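Local coordinates for FBP protein (Leishmania major, PDB 5OEZ) that probably catalyses the magnesium-dependent hydrolysis of fructose 1,6-bisphosphate to fructose 6-phosphate and phosphate, a step of gluconeogenesis, and works as a homotetramer that also binds AMP, at residues T10-Y15 with D188-D193; I35-K40 with K82-S87; K44-A49 with A171-A176; G108-Y113 with T146-E151; G296-G301 with Q326-C331. All blocks are in the same frame, centred on the assembly; numbering follows the deposited sequence.

How the contacts relate
Contacts 1 to 4 all belong to the N-terminal domain, whereas contact 5 lies in the C-terminal one, its centre about 29 to 37 Å from the others. Along the chain, contacts 2, 3 and 4 are nested inside the loop that contact 1 closes; the segments of contacts 2 and 3 alternate, and contact 5 follows in series. Helix 27-47 serves both contact 2 and contact 3, whose centres are about 16 Å apart, and it touches contact 1 through Gln36 and Lys40. Strands of the eight-stranded sheet enter contacts 1 and 3. Contact 4 meets contact 2 through Arg109. Contacts 1 to 4 also reach the second subunit, so this packing is continuous with the tetramer interface.

Contact 1 (T10-Y15 with D188-D193)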
# COMPACT_ATOMS: atom_id res chain seq x y z
N THR C 10 -6.75 18.33 -2.78
CA THR C 10 -7.80 18.46 -3.80
C THR C 10 -7.90 17.19 -4.65
O THR C 10 -7.00 16.92 -5.45
CB THR C 10 -7.53 19.67 -4.73
OG1 THR C 10 -7.44 20.86 -3.94
CG2 THR C 10 -8.64 19.85 -5.79
N THR C 11 -8.98 16.43 -4.48
CA THR C 11 -9.18 15.23 -5.28
C THR C 11 -9.78 15.53 -6.66
O THR C 11 -10.35 16.60 -6.90
CB THR C 11 -10.08 14.19 -4.59
OG1 THR C 11 -11.44 14.67 -4.54
CG2 THR C 11 -9.56 13.87 -3.18
N LEU C 12 -9.63 14.57 -7.57
CA LEU C 12 -10.19 14.65 -8.92
C LEU C 12 -11.70 14.83 -8.89
O LEU C 12 -12.25 15.71 -9.54
CB LEU C 12 -9.82 13.41 -9.72
CG LEU C 12 -10.39 13.29 -11.14
CD1 LEU C 12 -10.26 14.58 -11.95
CD2 LEU C 12 -9.69 12.15 -11.89
N THR C 13 -12.36 14.03 -8.06
CA THR C 13 -13.80 14.16 -7.83
C THR C 13 -14.20 15.57 -7.39
O THR C 13 -15.21 16.09 -7.86
CB THR C 13 -14.25 13.09 -6.81
OG1 THR C 13 -14.11 11.80 -7.40
CG2 THR C 13 -15.69 13.28 -6.38
N GLN C 14 -13.46 16.14 -6.44
CA GLN C 14 -13.74 17.50 -5.97
C GLN C 14 -13.58 18.50 -7.11
O GLN C 14 -14.39 19.39 -7.27
CB GLN C 14 -12.79 17.92 -4.85
CG GLN C 14 -13.20 17.53 -3.45
CD GLN C 14 -12.13 17.92 -2.43
OE1 GLN C 14 -10.93 17.72 -2.66
NE2 GLN C 14 -12.55 18.48 -1.32
N TYR C 15 -12.49 18.37 -7.85
CA TYR C 15 -12.19 19.25 -8.98
C TYR C 15 -13.34 19.23 -10.02
O TYR C 15 -13.78 20.27 -10.47
CB TYR C 15 -10.84 18.84 -9.61
CG TYR C 15 -10.45 19.58 -10.87
CD1 TYR C 15 -10.83 19.11 -12.14
CD2 TYR C 15 -9.72 20.76 -10.80
CE1 TYR C 15 -10.48 19.80 -13.29
CE2 TYR C 15 -9.37 21.46 -11.95
CZ TYR C 15 -9.75 20.98 -13.19
OH TYR C 15 -9.40 21.68 -14.31
N ASP C 188 -5.47 19.27 -17.07
CA ASP C 188 -5.00 19.10 -15.69
C ASP C 188 -4.54 17.69 -15.44
O ASP C 188 -5.15 16.73 -15.91
CB ASP C 188 -6.08 19.50 -14.73
CG ASP C 188 -6.49 20.94 -14.91
OD1 ASP C 188 -5.76 21.83 -14.45
OD2 ASP C 188 -7.52 21.17 -15.58
N GLY C 189 -3.44 17.58 -14.70
CA GLY C 189 -2.83 16.30 -14.39
C GLY C 189 -2.99 15.96 -12.93
O GLY C 189 -2.77 16.79 -12.06
N PHE C 190 -3.35 14.71 -12.67
CA PHE C 190 -3.56 14.20 -11.34
C PHE C 190 -2.65 13.01 -11.12
O PHE C 190 -2.30 12.31 -12.06
CB PHE C 190 -5.02 13.79 -11.15
CG PHE C 190 -5.99 14.92 -11.35
CD1 PHE C 190 -6.33 15.35 -12.63
CD2 PHE C 190 -6.57 15.56 -10.27
CE1 PHE C 190 -7.20 16.40 -12.83
CE2 PHE C 190 -7.45 16.62 -10.46
CZ PHE C 190 -7.77 17.03 -11.75
N THR C 191 -2.31 12.76 -9.86
CA THR C 191 -1.49 11.64 -9.47
C THR C 191 -2.20 10.85 -8.39
O THR C 191 -2.76 11.41 -7.45
CB THR C 191 -0.11 12.13 -9.00
OG1 THR C 191 0.50 12.87 -10.07
CG2 THR C 191 0.81 10.96 -8.64
N LEU C 192 -2.15 9.53 -8.52
CA LEU C 192 -2.79 8.64 -7.57
C LEU C 192 -2.00 8.62 -6.27
O LEU C 192 -0.81 8.32 -6.28
CB LEU C 192 -2.89 7.22 -8.13
CG LEU C 192 -3.49 6.11 -7.25
CD1 LEU C 192 -4.91 6.45 -6.83
CD2 LEU C 192 -3.48 4.79 -8.00
N ASP C 193 -2.65 8.95 -5.16
CA ASP C 193 -2.08 8.80 -3.83
C ASP C 193 -2.47 7.40 -3.35
O ASP C 193 -3.62 7.16 -3.00
CB ASP C 193 -2.61 9.86 -2.87
CG ASP C 193 -1.97 9.77 -1.48
OD1 ASP C 193 -1.55 8.67 -1.05
OD2 ASP C 193 -1.90 10.82 -0.80
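Leu12 and Tyr15 form a mainly apolar, aromatic contact with Phe190, where the first turn of helix 12-18 lies against strand 187-193 near one side of the eight-stranded sheet. Leu12 sets its CD1 over one face of the Phe190 ring, 3.7 Å from the ring centroid and 3.5 Å from Phe190 CZ; Leu12 also lies close to Ile16, which binds AMP. That same ring points its edge at a face of Tyr15 in a T-shaped pair, with centroids 5.4 Å apart and planes at 72°; Phe190 CZ is 3.7 Å from Tyr15 CD1. Tyr15 reaches this place with CG opposite its backbone N (chi1 175°), and its hydroxyl runs on toward Asp188. The modelled Tyr15 OH to Asp188 OD2 distance of 2.3 Å is too short to be trusted in detail, although the two groups clearly adjoin. The other oxygen, Asp188 OD1, accepts from the backbone N of His205, which helps to fix the carboxylate. Thr11 caps the helix, with Gln14 N bonded to Thr11 OG1 and Thr11 N to Gln14 OE1: a capping box. Carbon thus packs the face and edge of Phe190, while Tyr15 and Asp188 supply the polar end.

Contact 2 (I35-K40 with K82-S87); sequences IQTSVK and KAYLLS
Thr37 and Ser38 meet Tyr84, and Ile35 meets Leu85, where helices 27-47 and 72-87 pack almost antiparallel: the axes of the two short segments approach to 8.9 Å at 167°. The aromatic contact is a CH-pi interaction. Thr37 CG2 stands over the centre of the Tyr84 ring, 3.8 Å from its centroid and 8° off the normal, almost straight above it. Thr37 places this methyl opposite the backbone N and leaves OG1 beside that N (chi1 -57°), where the hydroxyl lies in hydrogen-bonding reach of both Met33 O, one turn back, and Glu198 OE2 of the second subunit.

The apolar part is a single pair. Leu85 CD2 lies 3.9 Å from Ile35 CG1, the branch bending across even though neither CB aims directly at the other helix. Both residues also rest on Ile115 of strand 113-121, which ties the pair to the sheet beneath.

Polar atoms add no bond across the contact. Ser38 OG lies 3.7 Å from Tyr84 CB, but its hydrogen bond is made inside its own helix, to Ala34 O. Tyr84 OH bonds to Pro9 O of the second subunit, so Tyr84, like Thr37, joins intrachain packing to the interface.

Two antiparallel helices laid together on one side of a mixed sheet form the alpha/beta layering characteristic of the N-terminal half of fructose-1,6-bisphosphatases; here the pair comes near AMP-binding Phe28 and Tyr113.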
# COMPACT_ATOMS: atom_id res chain seq x y z
N ILE C 35 -14.47 5.82 -14.18
CA ILE C 35 -13.15 5.79 -14.82
C ILE C 35 -12.02 5.70 -13.80
O ILE C 35 -11.05 4.95 -14.00
CB ILE C 35 -12.96 7.00 -15.77
CG1 ILE C 35 -13.88 6.84 -16.99
CG2 ILE C 35 -11.52 7.12 -16.24
CD1 ILE C 35 -13.89 8.01 -17.95
N GLN C 36 -12.11 6.48 -12.73
CA GLN C 36 -11.12 6.42 -11.66
C GLN C 36 -11.04 5.02 -11.07
O GLN C 36 -9.95 4.51 -10.86
CB GLN C 36 -11.45 7.39 -10.55
CG GLN C 36 -11.17 8.83 -10.89
CD GLN C 36 -11.58 9.72 -9.74
OE1 GLN C 36 -10.86 9.83 -8.76
NE2 GLN C 36 -12.75 10.36 -9.85
N THR C 37 -12.20 4.42 -10.81
CA THR C 37 -12.23 3.08 -10.24
C THR C 37 -11.57 2.09 -11.17
O THR C 37 -10.78 1.23 -10.71
CB THR C 37 -13.67 2.63 -9.93
OG1 THR C 37 -14.27 3.57 -9.04
CG2 THR C 37 -13.68 1.27 -9.25
N SER C 38 -11.87 2.22 -12.47
CA SER C 38 -11.30 1.32 -13.49
C SER C 38 -9.79 1.42 -13.51
O SER C 38 -9.08 0.41 -13.58
CB SER C 38 -11.85 1.65 -14.88
OG SER C 38 -13.26 1.57 -14.90
N VAL C 39 -9.30 2.66 -13.47
CA VAL C 39 -7.87 2.92 -13.51
C VAL C 39 -7.15 2.30 -12.31
O VAL C 39 -6.08 1.72 -12.46
CB VAL C 39 -7.58 4.43 -13.66
CG1 VAL C 39 -6.10 4.75 -13.50
CG2 VAL C 39 -8.01 4.89 -15.06
N LYS C 40 -7.77 2.40 -11.14
CA LYS C 40 -7.17 1.86 -9.92
C LYS C 40 -7.13 0.34 -9.93
O LYS C 40 -6.17 -0.25 -9.44
CB LYS C 40 -7.90 2.37 -8.69
CG LYS C 40 -7.64 3.85 -8.48
CD LYS C 40 -8.23 4.41 -7.21
CE LYS C 40 -9.74 4.40 -7.23
NZ LYS C 40 -10.20 4.61 -5.83
N LYS C 82 -15.64 -1.78 -18.73
CA LYS C 82 -17.03 -2.02 -19.12
C LYS C 82 -17.95 -2.16 -17.94
O LYS C 82 -19.06 -1.63 -17.97
CB LYS C 82 -17.16 -3.26 -20.01
CG LYS C 82 -16.51 -3.11 -21.37
CD LYS C 82 -16.81 -4.25 -22.34
CE LYS C 82 -16.88 -5.64 -21.74
NZ LYS C 82 -16.99 -6.62 -22.86
N ALA C 83 -17.51 -2.88 -16.92
CA ALA C 83 -18.35 -3.16 -15.76
C ALA C 83 -18.68 -1.88 -15.00
O ALA C 83 -19.85 -1.61 -14.69
CB ALA C 83 -17.69 -4.16 -14.84
N TYR C 84 -17.66 -1.08 -14.74
CA TYR C 84 -17.85 0.15 -14.00
C TYR C 84 -18.57 1.23 -14.81
O TYR C 84 -19.40 1.95 -14.25
CB TYR C 84 -16.51 0.64 -13.41
CG TYR C 84 -15.95 -0.33 -12.36
CD1 TYR C 84 -16.67 -0.61 -11.20
CD2 TYR C 84 -14.72 -0.98 -12.54
CE1 TYR C 84 -16.18 -1.51 -10.27
CE2 TYR C 84 -14.23 -1.87 -11.60
CZ TYR C 84 -14.96 -2.13 -10.46
OH TYR C 84 -14.49 -3.01 -9.53
N LEU C 85 -18.27 1.35 -16.10
CA LEU C 85 -18.94 2.36 -16.95
C LEU C 85 -20.41 2.05 -17.15
O LEU C 85 -21.24 2.94 -17.03
CB LEU C 85 -18.25 2.52 -18.30
CG LEU C 85 -16.89 3.22 -18.30
CD1 LEU C 85 -16.18 3.01 -19.63
CD2 LEU C 85 -17.03 4.70 -18.00
N LEU C 86 -20.74 0.80 -17.43
CA LEU C 86 -22.15 0.41 -17.62
C LEU C 86 -22.99 0.59 -16.35
O LEU C 86 -24.15 0.96 -16.44
CB LEU C 86 -22.26 -1.02 -18.16
CG LEU C 86 -21.78 -1.22 -19.61
CD1 LEU C 86 -21.73 -2.70 -19.98
CD2 LEU C 86 -22.64 -0.45 -20.62
N SER C 87 -22.39 0.35 -15.18
CA SER C 87 -23.11 0.51 -13.91
C SER C 87 -23.15 1.96 -13.42
O SER C 87 -23.82 2.25 -12.45
CB SER C 87 -22.53 -0.41 -12.82
OG SER C 87 -21.28 0.07 -12.32

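Contact 3 (K44-A49 with A171-A176); sequences KNIRRA and AVYGSA
Ile46 and Arg47 face Tyr173, Gly174 and Ser175 in a helix-on-sheet contact of the alpha/beta fold: the last turn of helix 27-47 lies against the end of strand 167-173 and the turn that leads to strand 177-182. Tyr173, on the strand, takes Ile46 CD1 over one face of its ring. The methyl sits 3.6 Å from Tyr173 CG and 4.0 Å from the ring centroid, shifted toward the rim, and the two side chains cross at about a right angle. The Tyr173 hydroxyl bonds to Ser134 OG on the neighbouring strand 132-140, which fixes the far end of the ring.

Beyond the strand, the carbonyls of Gly174 and Ser175 face the arginine. Arg47 bends at its second and third torsions to bring NH2 within 3.7 Å of Gly174 O and 3.7 Å of Ser175 O, the latter near the guanidinium plane. These approaches are too long for hydrogen bonds, so the carbonyls probably offer a mild electrostatic setting at most. Glu43 makes a long, weak ion pair with the same group, and Ser175 also packs against Ile46 of the third subunit. Behind the contact, where the helix ends, Arg48 folds back and gives its NH1 to Lys44 O, 3.0 Å away with an N-H...O angle of 154°, in the carbonyl plane on a lone pair.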
# COMPACT_ATOMS: atom_id res chain seq x y z
N LYS C 44 -3.67 -1.95 -9.85
CA LYS C 44 -3.45 -3.06 -8.91
C LYS C 44 -2.89 -4.28 -9.65
O LYS C 44 -1.87 -4.87 -9.24
CB LYS C 44 -4.76 -3.42 -8.17
CG LYS C 44 -4.77 -4.77 -7.42
CD LYS C 44 -6.14 -5.46 -7.38
CE LYS C 44 -7.08 -4.98 -6.31
NZ LYS C 44 -7.17 -5.90 -5.15
N ASN C 45 -3.55 -4.64 -10.75
CA ASN C 45 -3.13 -5.81 -11.55
C ASN C 45 -1.75 -5.64 -12.18
O ASN C 45 -0.94 -6.57 -12.16
CB ASN C 45 -4.19 -6.13 -12.60
CG ASN C 45 -5.45 -6.68 -11.97
OD1 ASN C 45 -5.46 -7.80 -11.49
ND2 ASN C 45 -6.51 -5.88 -11.93
N ILE C 46 -1.46 -4.46 -12.70
CA ILE C 46 -0.14 -4.18 -13.25
C ILE C 46 0.95 -4.27 -12.18
O ILE C 46 1.99 -4.88 -12.41
CB ILE C 46 -0.09 -2.82 -13.97
CG1 ILE C 46 -0.99 -2.85 -15.21
CG2 ILE C 46 1.33 -2.48 -14.42
CD1 ILE C 46 -1.29 -1.48 -15.79
N ARG C 47 0.73 -3.68 -11.01
CA ARG C 47 1.75 -3.71 -9.94
C ARG C 47 2.21 -5.11 -9.57
O ARG C 47 3.39 -5.32 -9.31
CB ARG C 47 1.27 -2.96 -8.73
CG ARG C 47 2.21 -2.81 -7.51
CD ARG C 47 3.36 -1.77 -7.66
NE ARG C 47 3.00 -0.46 -8.19
CZ ARG C 47 3.88 0.52 -8.43
NH1 ARG C 47 5.18 0.36 -8.18
NH2 ARG C 47 3.45 1.68 -8.93
N ARG C 48 1.26 -6.05 -9.56
CA ARG C 48 1.51 -7.44 -9.21
C ARG C 48 1.72 -8.41 -10.40
O ARG C 48 1.73 -9.62 -10.21
CB ARG C 48 0.38 -7.92 -8.30
CG ARG C 48 0.40 -7.24 -6.93
CD ARG C 48 -0.96 -7.02 -6.28
NE ARG C 48 -0.77 -6.07 -5.19
CZ ARG C 48 -0.86 -4.74 -5.28
NH1 ARG C 48 -1.18 -4.11 -6.41
NH2 ARG C 48 -0.63 -4.00 -4.19
N ALA C 49 1.93 -7.88 -11.61
CA ALA C 49 2.25 -8.71 -12.79
C ALA C 49 3.51 -9.52 -12.48
O ALA C 49 4.49 -8.97 -11.96
CB ALA C 49 2.49 -7.85 -14.01
N ALA C 171 -4.59 7.68 -18.69
CA ALA C 171 -3.85 7.27 -17.52
C ALA C 171 -2.50 6.67 -17.94
O ALA C 171 -2.43 5.94 -18.93
CB ALA C 171 -4.66 6.26 -16.72
N VAL C 172 -1.44 7.00 -17.20
CA VAL C 172 -0.12 6.42 -17.41
C VAL C 172 0.22 5.59 -16.18
O VAL C 172 0.22 6.12 -15.08
CB VAL C 172 0.98 7.48 -17.51
CG1 VAL C 172 2.21 6.89 -18.18
CG2 VAL C 172 0.50 8.68 -18.24
N TYR C 173 0.52 4.32 -16.39
CA TYR C 173 0.91 3.41 -15.33
C TYR C 173 2.43 3.25 -15.39
O TYR C 173 2.95 2.47 -16.18
CB TYR C 173 0.21 2.06 -15.50
CG TYR C 173 -1.29 2.15 -15.70
CD1 TYR C 173 -2.16 2.26 -14.60
CD2 TYR C 173 -1.85 2.11 -16.98
CE1 TYR C 173 -3.54 2.36 -14.79
CE2 TYR C 173 -3.23 2.20 -17.17
CZ TYR C 173 -4.07 2.32 -16.08
OH TYR C 173 -5.44 2.38 -16.26
N GLY C 174 3.12 4.04 -14.59
CA GLY C 174 4.57 3.94 -14.41
C GLY C 174 4.88 3.87 -12.93
O GLY C 174 4.09 3.30 -12.16
N SER C 175 6.01 4.44 -12.51
CA SER C 175 6.41 4.42 -11.08
C SER C 175 5.42 5.22 -10.25
O SER C 175 5.18 4.89 -9.10
CB SER C 175 7.85 4.90 -10.86
OG SER C 175 8.18 5.96 -11.75
N ALA C 176 4.83 6.24 -10.85
CA ALA C 176 3.60 6.83 -10.37
C ALA C 176 2.49 6.50 -11.36
O ALA C 176 2.76 6.11 -12.49
CB ALA C 176 3.76 8.33 -10.23

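Contact 4 (G108-Y113 with T146-E151)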
# COMPACT_ATOMS: atom_id res chain seq x y z
N GLY C 108 -32.96 0.84 -18.40
CA GLY C 108 -33.07 1.28 -16.99
C GLY C 108 -31.93 2.14 -16.45
O GLY C 108 -32.15 2.99 -15.59
N ARG C 109 -30.72 1.93 -16.95
CA ARG C 109 -29.53 2.66 -16.49
C ARG C 109 -28.78 3.31 -17.66
O ARG C 109 -27.55 3.29 -17.71
CB ARG C 109 -28.62 1.71 -15.69
CG ARG C 109 -28.26 0.42 -16.42
CD ARG C 109 -27.22 -0.42 -15.68
NE ARG C 109 -26.69 -1.46 -16.57
CZ ARG C 109 -25.68 -2.28 -16.28
NH1 ARG C 109 -25.04 -2.22 -15.11
NH2 ARG C 109 -25.29 -3.18 -17.19
N ARG C 110 -29.54 3.91 -18.58
CA ARG C 110 -28.99 4.52 -19.80
C ARG C 110 -28.80 6.04 -19.66
O ARG C 110 -29.77 6.76 -19.50
CB ARG C 110 -29.92 4.20 -20.99
CG ARG C 110 -29.42 4.67 -22.35
CD ARG C 110 -30.35 4.22 -23.46
NE ARG C 110 -30.31 2.77 -23.66
CZ ARG C 110 -31.20 2.05 -24.35
NH1 ARG C 110 -32.24 2.62 -24.96
NH2 ARG C 110 -31.04 0.73 -24.44
N GLY C 111 -27.56 6.51 -19.70
CA GLY C 111 -27.23 7.95 -19.66
C GLY C 111 -27.10 8.54 -21.05
O GLY C 111 -27.65 8.00 -22.01
N ASP C 112 -26.35 9.64 -21.17
CA ASP C 112 -26.28 10.42 -22.43
C ASP C 112 -24.86 10.61 -22.98
O ASP C 112 -24.65 11.38 -23.92
CB ASP C 112 -27.05 11.76 -22.29
CG ASP C 112 -26.70 12.53 -21.01
OD1 ASP C 112 -25.72 12.19 -20.31
OD2 ASP C 112 -27.45 13.49 -20.72
N TYR C 113 -23.89 9.87 -22.44
CA TYR C 113 -22.52 9.92 -22.94
C TYR C 113 -22.20 8.73 -23.85
O TYR C 113 -22.62 7.60 -23.58
CB TYR C 113 -21.51 10.01 -21.78
CG TYR C 113 -21.56 11.34 -21.08
CD1 TYR C 113 -21.25 12.51 -21.76
CD2 TYR C 113 -21.91 11.44 -19.74
CE1 TYR C 113 -21.27 13.74 -21.13
CE2 TYR C 113 -21.94 12.67 -19.10
CZ TYR C 113 -21.63 13.82 -19.80
OH TYR C 113 -21.66 15.06 -19.18
N THR C 146 -31.96 9.51 -30.14
CA THR C 146 -31.99 8.35 -29.23
C THR C 146 -31.22 7.18 -29.85
O THR C 146 -31.00 7.13 -31.06
CB THR C 146 -33.39 7.89 -28.80
OG1 THR C 146 -34.06 7.33 -29.92
CG2 THR C 146 -34.23 9.04 -28.20
N ILE C 147 -30.78 6.27 -28.99
CA ILE C 147 -30.05 5.08 -29.41
C ILE C 147 -30.63 3.88 -28.66
O ILE C 147 -30.39 3.72 -27.46
CB ILE C 147 -28.53 5.23 -29.14
CG1 ILE C 147 -27.97 6.37 -30.00
CG2 ILE C 147 -27.78 3.94 -29.45
CD1 ILE C 147 -26.57 6.79 -29.63
N ASN C 148 -31.39 3.06 -29.39
CA ASN C 148 -31.95 1.82 -28.86
C ASN C 148 -31.37 0.55 -29.52
O ASN C 148 -31.83 -0.55 -29.24
CB ASN C 148 -33.47 1.83 -29.03
CG ASN C 148 -34.12 3.02 -28.35
OD1 ASN C 148 -33.58 3.57 -27.37
ND2 ASN C 148 -35.28 3.43 -28.84
N SER C 149 -30.34 0.71 -30.34
CA SER C 149 -29.70 -0.43 -31.03
C SER C 149 -28.31 -0.07 -31.52
O SER C 149 -27.89 1.09 -31.43
CB SER C 149 -30.55 -0.89 -32.21
OG SER C 149 -30.50 0.06 -33.26
N VAL C 150 -27.59 -1.07 -32.03
CA VAL C 150 -26.25 -0.86 -32.59
C VAL C 150 -26.34 -0.13 -33.94
O VAL C 150 -25.46 0.68 -34.28
CB VAL C 150 -25.45 -2.19 -32.73
CG1 VAL C 150 -24.07 -1.96 -33.33
CG2 VAL C 150 -25.29 -2.88 -31.38
N GLU C 151 -27.42 -0.37 -34.68
CA GLU C 151 -27.68 0.34 -35.94
C GLU C 151 -27.81 1.84 -35.69
O GLU C 151 -27.18 2.63 -36.40
CB GLU C 151 -28.90 -0.25 -36.68
CG GLU C 151 -28.63 -1.66 -37.31
CD GLU C 151 -28.87 -2.82 -36.34
OE1 GLU C 151 -28.94 -2.60 -35.10
OE2 GLU C 151 -28.96 -3.98 -36.79
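Arg110 crosses to Ile147 and Asn148 from an extended backbone, in a segment that is mostly loop, while 146-149 is an irregular lead-in to helix 150-158. Its side chain carries the contact. CG lies opposite the backbone N, the chain runs straight through its second torsion and then bends at the third (chi3 -69°), turning the flat guanidinium against the other backbone.

Ile147 O sits over one face of that group, 3.3 Å from Arg110 NH1 and 3.6 Å from Arg110 CZ. Because the oxygen is above the plane, no N-H points at it, and this is carbonyl-on-guanidinium packing that may still be favourable electrostatically. The amide of Asn148 lies near the guanidinium's edge, its plane inclined by 32° to that of the arginine. A firmer hold comes from elsewhere, since Arg110 NH2 bonds to Ala105 O.

On the other side, Ser149 is the N-cap of helix 150-158, its OG accepting from Asp152 N, while Asp152 OD2 receives Asn148 N. Ile147 and Arg110 both pack on Ile104 of strand 103-104, and Arg110 O accepts from His23 NE2 of the second subunit. The contact thus packs the loop leading into strand 113-121 against the lead-in of helix 150-158. The Arg110 side chain is about 9 Å from those of AMP-binding Arg25 and Asp27; Tyr113, which also binds AMP, ends the same segment.

Contact 5 (G296-G301 with Q326-C331)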
# COMPACT_ATOMS: atom_id res chain seq x y z
N GLY C 296 -2.13 23.62 -25.72
CA GLY C 296 -1.44 24.60 -26.57
C GLY C 296 -0.56 24.03 -27.67
O GLY C 296 0.21 24.77 -28.26
N GLY C 297 -0.64 22.74 -27.94
CA GLY C 297 0.14 22.12 -29.03
C GLY C 297 -0.66 22.00 -30.32
O GLY C 297 -1.75 22.56 -30.43
N LYS C 298 -0.12 21.25 -31.28
CA LYS C 298 -0.82 20.91 -32.52
C LYS C 298 -0.89 19.43 -32.66
O LYS C 298 -0.00 18.70 -32.20
CB LYS C 298 -0.12 21.48 -33.74
CG LYS C 298 -0.27 22.97 -33.90
CD LYS C 298 0.12 23.43 -35.29
CE LYS C 298 -0.15 24.92 -35.43
NZ LYS C 298 0.09 25.41 -36.82
N ALA C 299 -1.96 18.99 -33.31
CA ALA C 299 -2.23 17.59 -33.53
C ALA C 299 -2.81 17.41 -34.94
O ALA C 299 -4.00 17.65 -35.16
CB ALA C 299 -3.21 17.08 -32.49
N VAL C 300 -1.96 16.99 -35.88
CA VAL C 300 -2.39 16.85 -37.29
C VAL C 300 -2.23 15.44 -37.83
O VAL C 300 -1.45 14.63 -37.30
CB VAL C 300 -1.71 17.87 -38.20
CG1 VAL C 300 -2.07 19.29 -37.74
CG2 VAL C 300 -0.20 17.69 -38.24
N GLY C 301 -3.02 15.14 -38.86
CA GLY C 301 -2.98 13.86 -39.56
C GLY C 301 -2.38 14.05 -40.93
O GLY C 301 -1.51 14.90 -41.10
N GLN C 326 5.58 24.77 -32.85
CA GLN C 326 6.64 25.06 -33.81
C GLN C 326 7.34 23.81 -34.33
O GLN C 326 7.79 23.81 -35.45
CB GLN C 326 7.65 26.04 -33.23
CG GLN C 326 7.05 27.43 -33.01
CD GLN C 326 8.01 28.42 -32.39
OE1 GLN C 326 9.20 28.12 -32.20
NE2 GLN C 326 7.51 29.60 -32.07
N GLU C 327 7.39 22.75 -33.53
CA GLU C 327 7.98 21.49 -34.01
C GLU C 327 7.09 20.79 -35.03
O GLU C 327 7.58 20.28 -36.03
CB GLU C 327 8.25 20.53 -32.84
CG GLU C 327 9.19 21.06 -31.75
CD GLU C 327 10.59 21.41 -32.25
OE1 GLU C 327 11.05 20.84 -33.28
OE2 GLU C 327 11.24 22.24 -31.58
N VAL C 328 5.78 20.79 -34.79
CA VAL C 328 4.81 20.28 -35.78
C VAL C 328 4.80 21.13 -37.05
O VAL C 328 4.68 20.58 -38.14
CB VAL C 328 3.39 20.15 -35.21
CG1 VAL C 328 2.39 19.73 -36.28
CG2 VAL C 328 3.38 19.13 -34.10
N ASP C 329 4.95 22.46 -36.94
CA ASP C 329 5.07 23.36 -38.13
C ASP C 329 6.31 23.03 -38.98
O ASP C 329 6.21 23.02 -40.19
CB ASP C 329 5.12 24.85 -37.75
CG ASP C 329 3.79 25.38 -37.17
OD1 ASP C 329 2.74 24.74 -37.35
OD2 ASP C 329 3.83 26.43 -36.49
N LEU C 330 7.44 22.75 -38.34
CA LEU C 330 8.66 22.41 -39.06
C LEU C 330 8.47 21.10 -39.83
O LEU C 330 8.87 21.00 -40.98
CB LEU C 330 9.86 22.31 -38.11
CG LEU C 330 11.21 21.89 -38.71
CD1 LEU C 330 11.70 22.97 -39.65
CD2 LEU C 330 12.26 21.61 -37.64
N CYS C 331 7.84 20.12 -39.18
CA CYS C 331 7.51 18.83 -39.79
C CYS C 331 6.61 19.01 -41.00
O CYS C 331 6.87 18.47 -42.06
CB CYS C 331 6.85 17.93 -38.74
SG CYS C 331 6.39 16.27 -39.28
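Lys298 NZ donates to Asp329 OD1 at 2.8 Å, a salt bridge that uses the syn lone pair of the carboxylate oxygen, on the side of OD2. The lysine gets there by standing its CG opposite the carbonyl carbon (chi1 -73°) and then running out fully extended, so that it crosses the aspartate side chain at about a right angle. Its carbons follow the ammonium group in: Lys298 CE is 3.5 Å from Asp329 OD1. Only the one oxygen is used closely, as Asp329 OD2 stays 3.9 Å from Lys298 NZ. Both residues are partly exposed, so solvent probably tempers the strength of the pair.

Beneath the bridge lies the apolar part of the contact. Val328 points from the helix at the strand and reaches two strand residues at once. Val328 CG1 meets Val300 CG2 tip to tip at 3.8 Å and is 4.0 Å from Lys298 CB, while its other methyl, CG2, lies 3.9 Å from the backbone Lys298 O. Val328 packs also on Ile265 of strand 265-268, which carries the contact deeper into the sheet.

Strand 298-300 pairs antiparallel with strand 317-323, which leads directly into helix 325-338. Segment axes 8.6 Å apart at 33° show the helix running roughly along the strand it covers. The chain enters the strand from helix 281-294 through Gly296, which closes a Schellman motif. Such a helix laid over a mixed sheet belongs to the alpha/beta architecture of the C-terminal domain of class 1 fructose-1,6-bisphosphatases.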